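Long-range contacts in cysteine desulfurase (Fervidobacterium islandicum, PDB 6A6E), which catalyses pyridoxal-5'-phosphate-dependent removal of sulfur from L-cysteine, probably supplying it through the Suf system for iron-sulfur cluster assembly: residues A[9-15]-A[310-314]; A[94-98]-A[249-253]; A[158-162]-A[333-337]; A[361-366]-A[415-420]. The contacts are given in a common frame with arbitrary orientation. Residue numbers count along the deposited sequence, not the author numbering.

The four contacts are spread over a chain with the fold of the class-V aminotransferases: a seven-stranded sheet carries the pyridoxal-5'-phosphate site, and a second, six-stranded sheet is built mostly from the C-terminal part of the chain. Contact 2 lies on an edge of the first sheet, contact 4 on helices covering the second, and their centres, about 47 Å apart, fall on opposite sides of the chain's centre. Contact 3 joins the two sheet regions; its P337 side chain is about 14 Å from the cofactor, and its nearest atoms are about 8 Å from contact 4. Contact 1 ties the N-terminal segment to helix 308-327; contacts 1 and 3 come within about 16 Å (nearest atoms).

Contact 1: A[9-15]-A[310-314]; sequences VFSDEEF and KVEKH
Residues 9-11 run as loop into helix 12-20, and the segment lies against one turn of helix 308-327, with the CA atoms of V9 and H314 6.0 Å apart. V9 (chi1 t) points at that turn: its CG1 is 3.4 Å from K310 O and 3.6 Å from K310 CB, while its CG2 sits 3.6 Å from K313 CB and 3.7 Å from H314 N. F10 is extended (phi/psi -116/142) and its m rotamer swings the ring onto the helix, CE1 3.7 Å from K310 CB and CE2 3.7 Å from H314 CB. The ring edge meets the imidazole face of H314 in a T-shaped pair, centroids 5.5 Å apart and planes at 61°. S11 (chi1 p) is the N-cap of helix 12-20 and closes a capping box with E14: E14 N donates to S11 OG (3.0 Å), S11 N to E14 OE1 (2.7 Å). The other carboxylate oxygen, E14 OE2, makes a salt bridge with K310 NZ (2.8 Å) at the end of a stretched lysine. F15 (chi1 t) completes the aromatic cluster, its CE1 3.5 Å from H314 NE2. H314 is hydrogen-bonded to N405 O through NE2 and to E317 OE2 through ND1. A carbonyl and a carboxylate as its partners are consistent with a doubly protonated, charged imidazole held among aromatic rings.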
loop_
_atom_site.group_PDB
_atom_site.type_symbol
_atom_site.label_atom_id
_atom_site.label_comp_id
_atom_site.label_asym_id
_atom_site.label_seq_id
_atom_site.Cartn_x
_atom_site.Cartn_y
_atom_site.Cartn_z
ATOM N N VAL A 9 2.620 -19.609 -30.576
ATOM C CA VAL A 9 2.252 -18.203 -30.385
ATOM C C VAL A 9 3.418 -17.284 -30.687
ATOM O O VAL A 9 3.222 -16.279 -31.335
ATOM C CB VAL A 9 1.806 -17.958 -28.917
ATOM C CG1 VAL A 9 1.598 -16.471 -28.632
ATOM C CG2 VAL A 9 0.548 -18.772 -28.595
ATOM N N PHE A 10 4.607 -17.610 -30.162
ATOM C CA PHE A 10 5.759 -16.743 -30.240
ATOM C C PHE A 10 6.839 -17.423 -31.076
ATOM O O PHE A 10 7.048 -18.612 -30.923
ATOM C CB PHE A 10 6.378 -16.523 -28.836
ATOM C CG PHE A 10 5.540 -15.695 -27.911
ATOM C CD1 PHE A 10 5.166 -14.429 -28.259
ATOM C CD2 PHE A 10 5.181 -16.174 -26.676
ATOM C CE1 PHE A 10 4.404 -13.639 -27.397
ATOM C CE2 PHE A 10 4.397 -15.420 -25.812
ATOM C CZ PHE A 10 4.016 -14.136 -26.176
ATOM N N SER A 11 7.568 -16.655 -31.884
ATOM C CA SER A 11 8.755 -17.144 -32.573
ATOM C C SER A 11 9.822 -17.503 -31.548
ATOM O O SER A 11 9.737 -17.112 -30.384
ATOM C CB SER A 11 9.273 -16.053 -33.523
ATOM O OG SER A 11 9.703 -14.884 -32.834
ATOM N N ASP A 12 10.843 -18.230 -31.947
ATOM C CA ASP A 12 11.898 -18.562 -30.991
ATOM C C ASP A 12 12.665 -17.326 -30.579
ATOM O O ASP A 12 13.177 -17.258 -29.457
ATOM C CB ASP A 12 12.833 -19.623 -31.539
ATOM C CG ASP A 12 12.153 -20.955 -31.657
ATOM O OD1 ASP A 12 11.617 -21.444 -30.631
ATOM O OD2 ASP A 12 12.118 -21.509 -32.778
ATOM N N GLU A 13 12.733 -16.343 -31.471
ATOM C CA GLU A 13 13.366 -15.084 -31.136
ATOM C C GLU A 13 12.540 -14.175 -30.180
ATOM O O GLU A 13 13.113 -13.548 -29.313
ATOM C CB GLU A 13 13.628 -14.289 -32.409
ATOM C CG GLU A 13 14.342 -12.949 -32.165
ATOM C CD GLU A 13 13.970 -11.851 -33.161
ATOM O OE1 GLU A 13 13.227 -12.119 -34.144
ATOM O OE2 GLU A 13 14.436 -10.702 -32.959
ATOM N N GLU A 14 11.243 -14.007 -30.430
ATOM C CA GLU A 14 10.421 -13.181 -29.555
ATOM C C GLU A 14 10.460 -13.804 -28.166
ATOM O O GLU A 14 10.591 -13.121 -27.184
ATOM C CB GLU A 14 8.960 -13.197 -29.966
ATOM C CG GLU A 14 8.552 -12.425 -31.195
ATOM C CD GLU A 14 7.153 -12.845 -31.647
ATOM O OE1 GLU A 14 6.959 -14.023 -32.052
ATOM O OE2 GLU A 14 6.226 -12.016 -31.571
ATOM N N PHE A 15 10.289 -15.117 -28.109
ATOM C CA PHE A 15 10.166 -15.807 -26.868
ATOM C C PHE A 15 11.484 -15.749 -26.127
ATOM O O PHE A 15 11.553 -15.502 -24.900
ATOM C CB PHE A 15 9.715 -17.238 -27.090
ATOM C CG PHE A 15 9.200 -17.899 -25.844
ATOM C CD1 PHE A 15 8.305 -17.250 -25.014
ATOM C CD2 PHE A 15 9.598 -19.175 -25.502
ATOM C CE1 PHE A 15 7.830 -17.859 -23.863
ATOM C CE2 PHE A 15 9.117 -19.791 -24.358
ATOM C CZ PHE A 15 8.233 -19.127 -23.542
ATOM N N LYS A 310 -1.467 -12.553 -27.442
ATOM C CA LYS A 310 -0.467 -13.554 -27.428
ATOM C C LYS A 310 -0.161 -14.052 -26.002
ATOM O O LYS A 310 0.065 -15.244 -25.803
ATOM C CB LYS A 310 0.782 -13.047 -28.099
ATOM C CG LYS A 310 0.613 -12.808 -29.605
ATOM C CD LYS A 310 1.864 -12.149 -30.153
ATOM C CE LYS A 310 1.984 -12.213 -31.655
ATOM N NZ LYS A 310 3.424 -12.027 -32.030
ATOM N N VAL A 311 -0.166 -13.154 -24.999
ATOM C CA VAL A 311 0.128 -13.564 -23.628
ATOM C C VAL A 311 -0.910 -14.589 -23.223
ATOM O O VAL A 311 -0.574 -15.642 -22.715
ATOM C CB VAL A 311 0.165 -12.336 -22.649
ATOM C CG1 VAL A 311 0.213 -12.790 -21.192
ATOM C CG2 VAL A 311 1.369 -11.448 -22.973
ATOM N N GLU A 312 -2.172 -14.280 -23.499
ATOM C CA GLU A 312 -3.255 -15.091 -23.157
ATOM C C GLU A 312 -3.221 -16.450 -23.831
ATOM O O GLU A 312 -3.404 -17.475 -23.143
ATOM C CB GLU A 312 -4.553 -14.362 -23.442
ATOM C CG GLU A 312 -5.784 -15.195 -23.220
ATOM C CD GLU A 312 -7.093 -14.457 -23.480
ATOM O OE1 GLU A 312 -7.222 -13.186 -23.405
ATOM O OE2 GLU A 312 -8.070 -15.194 -23.692
ATOM N N LYS A 313 -2.962 -16.466 -25.145
ATOM C CA LYS A 313 -2.802 -17.724 -25.890
ATOM C C LYS A 313 -1.643 -18.562 -25.401
ATOM O O LYS A 313 -1.790 -19.759 -25.305
ATOM C CB LYS A 313 -2.623 -17.478 -27.414
ATOM C CG LYS A 313 -3.913 -17.201 -28.172
ATOM C CD LYS A 313 -4.586 -18.532 -28.555
ATOM C CE LYS A 313 -5.954 -18.393 -29.234
ATOM N NZ LYS A 313 -7.060 -18.115 -28.262
ATOM N N HIS A 314 -0.489 -17.946 -25.134
ATOM C CA HIS A 314 0.663 -18.671 -24.641
ATOM C C HIS A 314 0.345 -19.353 -23.314
ATOM O O HIS A 314 0.546 -20.566 -23.167
ATOM C CB HIS A 314 1.865 -17.772 -24.517
ATOM C CG HIS A 314 3.051 -18.421 -23.879
ATOM N ND1 HIS A 314 3.682 -19.520 -24.418
ATOM C CD2 HIS A 314 3.761 -18.093 -22.772
ATOM C CE1 HIS A 314 4.718 -19.850 -23.670
ATOM N NE2 HIS A 314 4.794 -19.003 -22.664
#

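Contact 2: A[94-98]-A[249-253]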
loop_
_atom_site.group_PDB
_atom_site.type_symbol
_atom_site.label_atom_id
_atom_site.label_comp_id
_atom_site.label_asym_id
_atom_site.label_seq_id
_atom_site.Cartn_x
_atom_site.Cartn_y
_atom_site.Cartn_z
ATOM N N SER A 94 -11.244 6.490 -16.827
ATOM C CA SER A 94 -10.212 6.775 -15.806
ATOM C C SER A 94 -10.774 7.122 -14.423
ATOM O O SER A 94 -10.162 6.723 -13.445
ATOM C CB SER A 94 -9.245 7.864 -16.276
ATOM O OG SER A 94 -9.853 9.150 -16.321
ATOM N N GLU A 95 -11.945 7.759 -14.336
ATOM C CA GLU A 95 -12.519 8.099 -13.032
ATOM C C GLU A 95 -13.142 6.881 -12.303
ATOM O O GLU A 95 -13.535 6.998 -11.182
ATOM C CB GLU A 95 -13.517 9.303 -13.133
ATOM C CG GLU A 95 -14.954 8.922 -13.446
ATOM C CD GLU A 95 -15.797 10.084 -14.046
ATOM O OE1 GLU A 95 -16.368 10.907 -13.256
ATOM O OE2 GLU A 95 -15.954 10.151 -15.317
ATOM N N GLU A 96 -13.209 5.721 -12.981
ATOM C CA GLU A 96 -13.663 4.464 -12.405
ATOM C C GLU A 96 -12.527 3.571 -11.850
ATOM O O GLU A 96 -12.789 2.458 -11.321
ATOM C CB GLU A 96 -14.476 3.681 -13.491
ATOM C CG GLU A 96 -15.670 4.485 -13.992
ATOM C CD GLU A 96 -16.496 3.762 -15.065
ATOM O OE1 GLU A 96 -15.911 3.216 -16.030
ATOM O OE2 GLU A 96 -17.726 3.723 -14.886
ATOM N N ILE A 97 -11.294 4.031 -12.016
ATOM C CA ILE A 97 -10.123 3.329 -11.527
ATOM C C ILE A 97 -9.602 4.000 -10.240
ATOM O O ILE A 97 -9.219 5.199 -10.238
ATOM C CB ILE A 97 -9.068 3.366 -12.582
ATOM C CG1 ILE A 97 -9.563 2.647 -13.863
ATOM C CG2 ILE A 97 -7.778 2.683 -12.148
ATOM C CD1 ILE A 97 -10.021 1.192 -13.688
ATOM N N ILE A 98 -9.600 3.219 -9.159
ATOM C CA ILE A 98 -9.053 3.613 -7.893
ATOM C C ILE A 98 -7.845 2.775 -7.564
ATOM O O ILE A 98 -7.918 1.563 -7.648
ATOM C CB ILE A 98 -10.113 3.422 -6.836
ATOM C CG1 ILE A 98 -11.331 4.286 -7.284
ATOM C CG2 ILE A 98 -9.597 3.845 -5.486
ATOM C CD1 ILE A 98 -12.574 3.757 -6.671
ATOM N N LYS A 249 -18.256 0.895 -11.399
ATOM C CA LYS A 249 -19.186 1.736 -12.165
ATOM C C LYS A 249 -19.316 3.100 -11.591
ATOM O O LYS A 249 -19.594 3.245 -10.412
ATOM C CB LYS A 249 -20.591 1.116 -12.215
ATOM C CG LYS A 249 -20.645 -0.110 -13.083
ATOM C CD LYS A 249 -22.091 -0.537 -13.358
ATOM C CE LYS A 249 -22.091 -1.697 -14.345
ATOM N NZ LYS A 249 -23.317 -2.487 -14.146
ATOM N N LYS A 250 -19.107 4.105 -12.429
ATOM C CA LYS A 250 -19.140 5.506 -11.994
ATOM C C LYS A 250 -20.393 5.831 -11.189
ATOM O O LYS A 250 -20.346 6.416 -10.094
ATOM C CB LYS A 250 -19.084 6.355 -13.234
ATOM C CG LYS A 250 -19.170 7.834 -12.976
ATOM C CD LYS A 250 -18.967 8.594 -14.260
ATOM C CE LYS A 250 -19.077 10.091 -14.008
ATOM N NZ LYS A 250 -20.462 10.527 -14.302
ATOM N N ALA A 251 -21.559 5.401 -11.678
ATOM C CA ALA A 251 -22.835 5.695 -10.983
ATOM C C ALA A 251 -22.878 5.083 -9.622
ATOM O O ALA A 251 -23.547 5.600 -8.724
ATOM C CB ALA A 251 -24.040 5.166 -11.811
ATOM N N LEU A 252 -22.214 3.938 -9.429
ATOM C CA LEU A 252 -22.226 3.337 -8.097
ATOM C C LEU A 252 -21.194 4.001 -7.167
ATOM O O LEU A 252 -21.475 4.218 -5.988
ATOM C CB LEU A 252 -21.972 1.848 -8.127
ATOM C CG LEU A 252 -22.925 1.040 -8.991
ATOM C CD1 LEU A 252 -22.424 -0.375 -9.122
ATOM C CD2 LEU A 252 -24.350 1.020 -8.435
ATOM N N LEU A 253 -19.995 4.251 -7.675
ATOM C CA LEU A 253 -18.945 4.905 -6.896
ATOM C C LEU A 253 -19.435 6.259 -6.394
ATOM O O LEU A 253 -19.085 6.666 -5.295
ATOM C CB LEU A 253 -17.721 5.152 -7.765
ATOM C CG LEU A 253 -16.837 3.948 -8.103
ATOM C CD1 LEU A 253 -15.773 4.367 -9.073
ATOM C CD2 LEU A 253 -16.233 3.300 -6.867
#
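The backbone amide of K250 donates to E96 OE2 (2.8 Å, 152°), so a carboxylate from the other segment takes up an amide of the first turn of helix 250-253. This ties the short helix to an edge of the seven-stranded mixed sheet of the class-V aminotransferase fold: strand 97-100 is outermost, antiparallel to strand 244-248, whose end leads directly into the helix. E96 OE1 is used too, accepting from S93 N, and the backbone of E96 pairs with G248. E95 brings a second carboxylate near, but E95 OE1 and K250 NZ are 4.2 Å apart, beyond a salt bridge; K250 NZ pairs with E254 instead, and E95 OE1 approaches K250 CE at 2.9 Å. One turn along the helix, L253 points its CA-to-CB bond toward segment 94-98. Its CD1 lies 3.9 Å from E96 CA and 4.0 Å from E95 O. F229 of strand 229-233 also touches the L253 side chain, and I98 CD1 packs against L253 CD2 at 3.7 Å.

Contact 3: A[158-162]-A[333-337]; sequences EKGVI and EVYGP
Segment 333-337 leaves strand 332-334 and passes, still extended, alongside the turn at 158-162, with the CA atoms of K159 and G336 5.3 Å apart. E333 (chi1 t) accepts from Y335 OH at OE1 (2.7 Å), an oxygen also bonded to S388 OG. K159, with chi1 and chi2 both m, reaches along the segment so that K159 NZ donates to V334 O (2.9 Å). Y335 continues the extended course (-105/157), its backbone paired with S347. G336 adopts 98/179, where a CB would collide with P337 CD, and its N donates to K159 O (2.9 Å, 139°). G160, near G336, has left-handed angles (85/14) at which a CB would jam against the preceding carbonyl O. P337 packs against V161 (chi1 t), whose CG2 is 3.5 Å from P337 N and 3.8 Å from P337 CD. The contact is an interdomain seam of the aminotransferase fold, joining the loop after edge strand 150-154 of the cofactor-bearing sheet to edge strand 332-334 of the six-stranded sheet.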
loop_
_atom_site.group_PDB
_atom_site.type_symbol
_atom_site.label_atom_id
_atom_site.label_comp_id
_atom_site.label_asym_id
_atom_site.label_seq_id
_atom_site.Cartn_x
_atom_site.Cartn_y
_atom_site.Cartn_z
ATOM N N GLU A 158 -17.358 -32.152 -5.609
ATOM C CA GLU A 158 -16.414 -32.829 -4.755
ATOM C C GLU A 158 -15.025 -32.760 -5.363
ATOM O O GLU A 158 -14.073 -33.125 -4.712
ATOM C CB GLU A 158 -16.880 -34.260 -4.429
ATOM C CG GLU A 158 -16.789 -35.259 -5.562
ATOM C CD GLU A 158 -17.220 -36.685 -5.138
ATOM O OE1 GLU A 158 -17.864 -36.886 -4.058
ATOM O OE2 GLU A 158 -16.888 -37.613 -5.899
ATOM N N LYS A 159 -14.926 -32.247 -6.598
ATOM C CA LYS A 159 -13.654 -31.895 -7.225
ATOM C C LYS A 159 -13.365 -30.343 -7.122
ATOM O O LYS A 159 -12.406 -29.840 -7.679
ATOM C CB LYS A 159 -13.627 -32.406 -8.665
ATOM C CG LYS A 159 -13.273 -33.885 -8.824
ATOM C CD LYS A 159 -11.789 -34.145 -8.595
ATOM C CE LYS A 159 -11.372 -35.580 -8.899
ATOM N NZ LYS A 159 -9.921 -35.780 -8.533
ATOM N N GLY A 160 -14.243 -29.619 -6.449
ATOM C CA GLY A 160 -14.119 -28.180 -6.295
ATOM C C GLY A 160 -14.693 -27.336 -7.430
ATOM O O GLY A 160 -14.436 -26.169 -7.491
ATOM N N VAL A 161 -15.495 -27.932 -8.302
ATOM C CA VAL A 161 -16.010 -27.251 -9.506
ATOM C C VAL A 161 -17.285 -26.546 -9.151
ATOM O O VAL A 161 -18.126 -27.084 -8.400
ATOM C CB VAL A 161 -16.247 -28.251 -10.699
ATOM C CG1 VAL A 161 -16.773 -27.544 -11.942
ATOM C CG2 VAL A 161 -14.961 -28.884 -11.063
ATOM N N ILE A 162 -17.411 -25.300 -9.622
ATOM C CA ILE A 162 -18.679 -24.564 -9.544
ATOM C C ILE A 162 -19.375 -24.753 -10.920
ATOM O O ILE A 162 -18.939 -24.193 -11.909
ATOM C CB ILE A 162 -18.465 -23.058 -9.301
ATOM C CG1 ILE A 162 -17.718 -22.819 -8.006
ATOM C CG2 ILE A 162 -19.805 -22.299 -9.365
ATOM C CD1 ILE A 162 -18.549 -22.949 -6.781
ATOM N N GLU A 333 -3.388 -37.355 -7.702
ATOM C CA GLU A 333 -4.808 -36.948 -7.690
ATOM C C GLU A 333 -4.871 -35.402 -8.038
ATOM O O GLU A 333 -4.209 -34.607 -7.378
ATOM C CB GLU A 333 -5.401 -37.202 -6.324
ATOM C CG GLU A 333 -6.871 -36.875 -6.204
ATOM C CD GLU A 333 -7.458 -37.318 -4.871
ATOM O OE1 GLU A 333 -7.280 -36.618 -3.822
ATOM O OE2 GLU A 333 -8.175 -38.379 -4.877
ATOM N N VAL A 334 -5.627 -35.028 -9.086
ATOM C CA VAL A 334 -5.749 -33.655 -9.607
ATOM C C VAL A 334 -7.097 -33.032 -9.192
ATOM O O VAL A 334 -8.098 -33.685 -9.242
ATOM C CB VAL A 334 -5.560 -33.624 -11.125
ATOM C CG1 VAL A 334 -5.900 -32.250 -11.701
ATOM C CG2 VAL A 334 -4.121 -33.944 -11.436
ATOM N N TYR A 335 -7.109 -31.779 -8.747
ATOM C CA TYR A 335 -8.373 -31.119 -8.371
ATOM C C TYR A 335 -8.804 -30.120 -9.415
ATOM O O TYR A 335 -7.999 -29.625 -10.200
ATOM C CB TYR A 335 -8.305 -30.520 -6.940
ATOM C CG TYR A 335 -7.676 -31.525 -5.980
ATOM C CD1 TYR A 335 -8.401 -32.575 -5.467
ATOM C CD2 TYR A 335 -6.325 -31.477 -5.708
ATOM C CE1 TYR A 335 -7.820 -33.554 -4.665
ATOM C CE2 TYR A 335 -5.722 -32.416 -4.885
ATOM C CZ TYR A 335 -6.456 -33.487 -4.409
ATOM O OH TYR A 335 -5.819 -34.400 -3.611
ATOM N N GLY A 336 -10.089 -29.824 -9.435
ATOM C CA GLY A 336 -10.633 -28.853 -10.372
ATOM C C GLY A 336 -11.259 -29.519 -11.605
ATOM O O GLY A 336 -11.261 -30.721 -11.712
ATOM N N PRO A 337 -11.810 -28.720 -12.523
ATOM C CA PRO A 337 -12.464 -29.205 -13.737
ATOM C C PRO A 337 -11.461 -29.739 -14.737
ATOM O O PRO A 337 -10.339 -29.245 -14.844
ATOM C CB PRO A 337 -13.132 -27.922 -14.304
ATOM C CG PRO A 337 -12.179 -26.822 -13.834
ATOM C CD PRO A 337 -11.873 -27.246 -12.429
#

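Contact 4: A[361-366]-A[415-420]; sequences ILDENF and EGLKYI
Helices 361-366 and 415-420 cross almost at right angles (105° between N-to-C directions), with axes 10.0 Å apart at closest approach. The hollow is at G416, where G416 CA lies 5.9 Å from L362 CA; a CB here would point at the other helix and come within 2.5 Å of L362 CD2. Two bumps fill the space: L362 (m, t) places CD2 3.8 Å from G416 CA, and the F366 ring (chi1 m) lies with its face over the same CA in a CH-pi contact, 3.6 Å from CA to centroid and 7° off the normal. The helices cover the six-stranded sheet of the class-V fold, L417 resting on F348 and V350 and L362 on V368 and T370. L362 CD1 also lies 4.1 Å from L417 CD2, and L362 CG 3.8 Å from I420 CD1. I361 CG2 meets I420 CG1 at 3.6 Å. The F366 edge turns toward the Y419 face, offset edge-to-face (centroids 5.4 Å apart, planes at 70°), F366 CZ 3.5 Å from Y419 CB.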
loop_
_atom_site.group_PDB
_atom_site.type_symbol
_atom_site.label_atom_id
_atom_site.label_comp_id
_atom_site.label_asym_id
_atom_site.label_seq_id
_atom_site.Cartn_x
_atom_site.Cartn_y
_atom_site.Cartn_z
ATOM N N ILE A 361 11.353 -31.404 -2.280
ATOM C CA ILE A 361 12.250 -32.177 -3.182
ATOM C C ILE A 361 12.286 -31.499 -4.555
ATOM O O ILE A 361 13.362 -31.277 -5.107
ATOM C CB ILE A 361 11.842 -33.672 -3.284
ATOM C CG1 ILE A 361 12.063 -34.381 -1.957
ATOM C CG2 ILE A 361 12.634 -34.345 -4.396
ATOM C CD1 ILE A 361 11.233 -35.651 -1.756
ATOM N N LEU A 362 11.136 -31.053 -5.039
ATOM C CA LEU A 362 11.088 -30.285 -6.330
ATOM C C LEU A 362 12.027 -29.117 -6.339
ATOM O O LEU A 362 12.848 -28.948 -7.308
ATOM C CB LEU A 362 9.665 -29.832 -6.695
ATOM C CG LEU A 362 8.770 -30.960 -7.140
ATOM C CD1 LEU A 362 7.399 -30.437 -7.502
ATOM C CD2 LEU A 362 9.380 -31.596 -8.350
ATOM N N ASP A 363 12.023 -28.374 -5.242
ATOM C CA ASP A 363 12.907 -27.215 -5.106
ATOM C C ASP A 363 14.427 -27.563 -4.908
ATOM O O ASP A 363 15.305 -27.038 -5.600
ATOM C CB ASP A 363 12.428 -26.315 -3.924
ATOM C CG ASP A 363 13.441 -25.223 -3.562
ATOM O OD1 ASP A 363 13.753 -24.305 -4.357
ATOM O OD2 ASP A 363 13.953 -25.272 -2.444
ATOM N N GLU A 364 14.736 -28.449 -3.975
ATOM C CA GLU A 364 16.140 -28.679 -3.664
ATOM C C GLU A 364 16.819 -29.494 -4.794
ATOM O O GLU A 364 17.910 -29.142 -5.255
ATOM C CB GLU A 364 16.279 -29.357 -2.317
ATOM C CG GLU A 364 17.503 -28.863 -1.566
ATOM C CD GLU A 364 17.931 -29.850 -0.524
ATOM O OE1 GLU A 364 18.820 -30.663 -0.857
ATOM O OE2 GLU A 364 17.370 -29.823 0.616
ATOM N N ASN A 365 16.126 -30.496 -5.303
ATOM C CA ASN A 365 16.719 -31.457 -6.248
ATOM C C ASN A 365 16.392 -31.181 -7.692
ATOM O O ASN A 365 17.052 -31.750 -8.541
ATOM C CB ASN A 365 16.322 -32.885 -5.879
ATOM C CG ASN A 365 16.740 -33.222 -4.442
ATOM O OD1 ASN A 365 15.958 -33.124 -3.500
ATOM N ND2 ASN A 365 18.008 -33.507 -4.265
ATOM N N PHE A 366 15.402 -30.317 -7.992
ATOM C CA PHE A 366 15.081 -29.992 -9.401
ATOM C C PHE A 366 14.955 -28.502 -9.724
ATOM O O PHE A 366 14.701 -28.154 -10.847
ATOM C CB PHE A 366 13.816 -30.690 -9.832
ATOM C CG PHE A 366 13.932 -32.160 -9.839
ATOM C CD1 PHE A 366 13.710 -32.895 -8.664
ATOM C CD2 PHE A 366 14.243 -32.822 -11.016
ATOM C CE1 PHE A 366 13.841 -34.281 -8.674
ATOM C CE2 PHE A 366 14.383 -34.195 -11.032
ATOM C CZ PHE A 366 14.182 -34.934 -9.874
ATOM N N GLU A 415 9.340 -34.789 -14.607
ATOM C CA GLU A 415 10.522 -35.582 -14.279
ATOM C C GLU A 415 10.715 -35.587 -12.752
ATOM O O GLU A 415 10.999 -36.619 -12.136
ATOM C CB GLU A 415 11.778 -34.998 -14.970
ATOM C CG GLU A 415 13.099 -35.597 -14.507
ATOM C CD GLU A 415 14.342 -34.892 -15.078
ATOM O OE1 GLU A 415 14.234 -34.165 -16.095
ATOM O OE2 GLU A 415 15.453 -35.067 -14.512
ATOM N N GLY A 416 10.577 -34.409 -12.133
ATOM C CA GLY A 416 10.648 -34.294 -10.687
ATOM C C GLY A 416 9.659 -35.138 -9.938
ATOM O O GLY A 416 10.024 -35.806 -8.934
ATOM N N LEU A 417 8.407 -35.130 -10.385
ATOM C CA LEU A 417 7.392 -35.853 -9.689
ATOM C C LEU A 417 7.643 -37.386 -9.784
ATOM O O LEU A 417 7.343 -38.132 -8.843
ATOM C CB LEU A 417 5.998 -35.543 -10.278
ATOM C CG LEU A 417 5.469 -34.111 -9.962
ATOM C CD1 LEU A 417 4.106 -33.836 -10.593
ATOM C CD2 LEU A 417 5.395 -33.844 -8.472
ATOM N N LYS A 418 8.086 -37.835 -10.962
ATOM C CA LYS A 418 8.383 -39.271 -11.160
ATOM C C LYS A 418 9.434 -39.742 -10.191
ATOM O O LYS A 418 9.268 -40.805 -9.596
ATOM C CB LYS A 418 8.838 -39.502 -12.589
ATOM C CG LYS A 418 7.634 -39.562 -13.478
ATOM C CD LYS A 418 8.017 -39.544 -14.946
ATOM C CE LYS A 418 6.834 -39.997 -15.771
ATOM N NZ LYS A 418 7.027 -39.566 -17.159
ATOM N N TYR A 419 10.505 -38.939 -10.069
ATOM C CA TYR A 419 11.572 -39.124 -9.115
ATOM C C TYR A 419 11.077 -39.231 -7.709
ATOM O O TYR A 419 11.593 -40.055 -6.916
ATOM C CB TYR A 419 12.567 -37.965 -9.183
ATOM C CG TYR A 419 13.686 -38.090 -8.182
ATOM C CD1 TYR A 419 13.499 -37.736 -6.853
ATOM C CD2 TYR A 419 14.935 -38.594 -8.565
ATOM C CE1 TYR A 419 14.513 -37.883 -5.932
ATOM C CE2 TYR A 419 15.962 -38.731 -7.656
ATOM C CZ TYR A 419 15.737 -38.383 -6.349
ATOM O OH TYR A 419 16.743 -38.523 -5.441
ATOM N N ILE A 420 10.142 -38.347 -7.349
ATOM C CA ILE A 420 9.603 -38.340 -5.983
ATOM C C ILE A 420 8.810 -39.647 -5.745
ATOM O O ILE A 420 8.845 -40.206 -4.641
ATOM C CB ILE A 420 8.721 -37.073 -5.669
ATOM C CG1 ILE A 420 9.606 -35.832 -5.570
ATOM C CG2 ILE A 420 7.965 -37.255 -4.347
ATOM C CD1 ILE A 420 8.917 -34.531 -5.847
#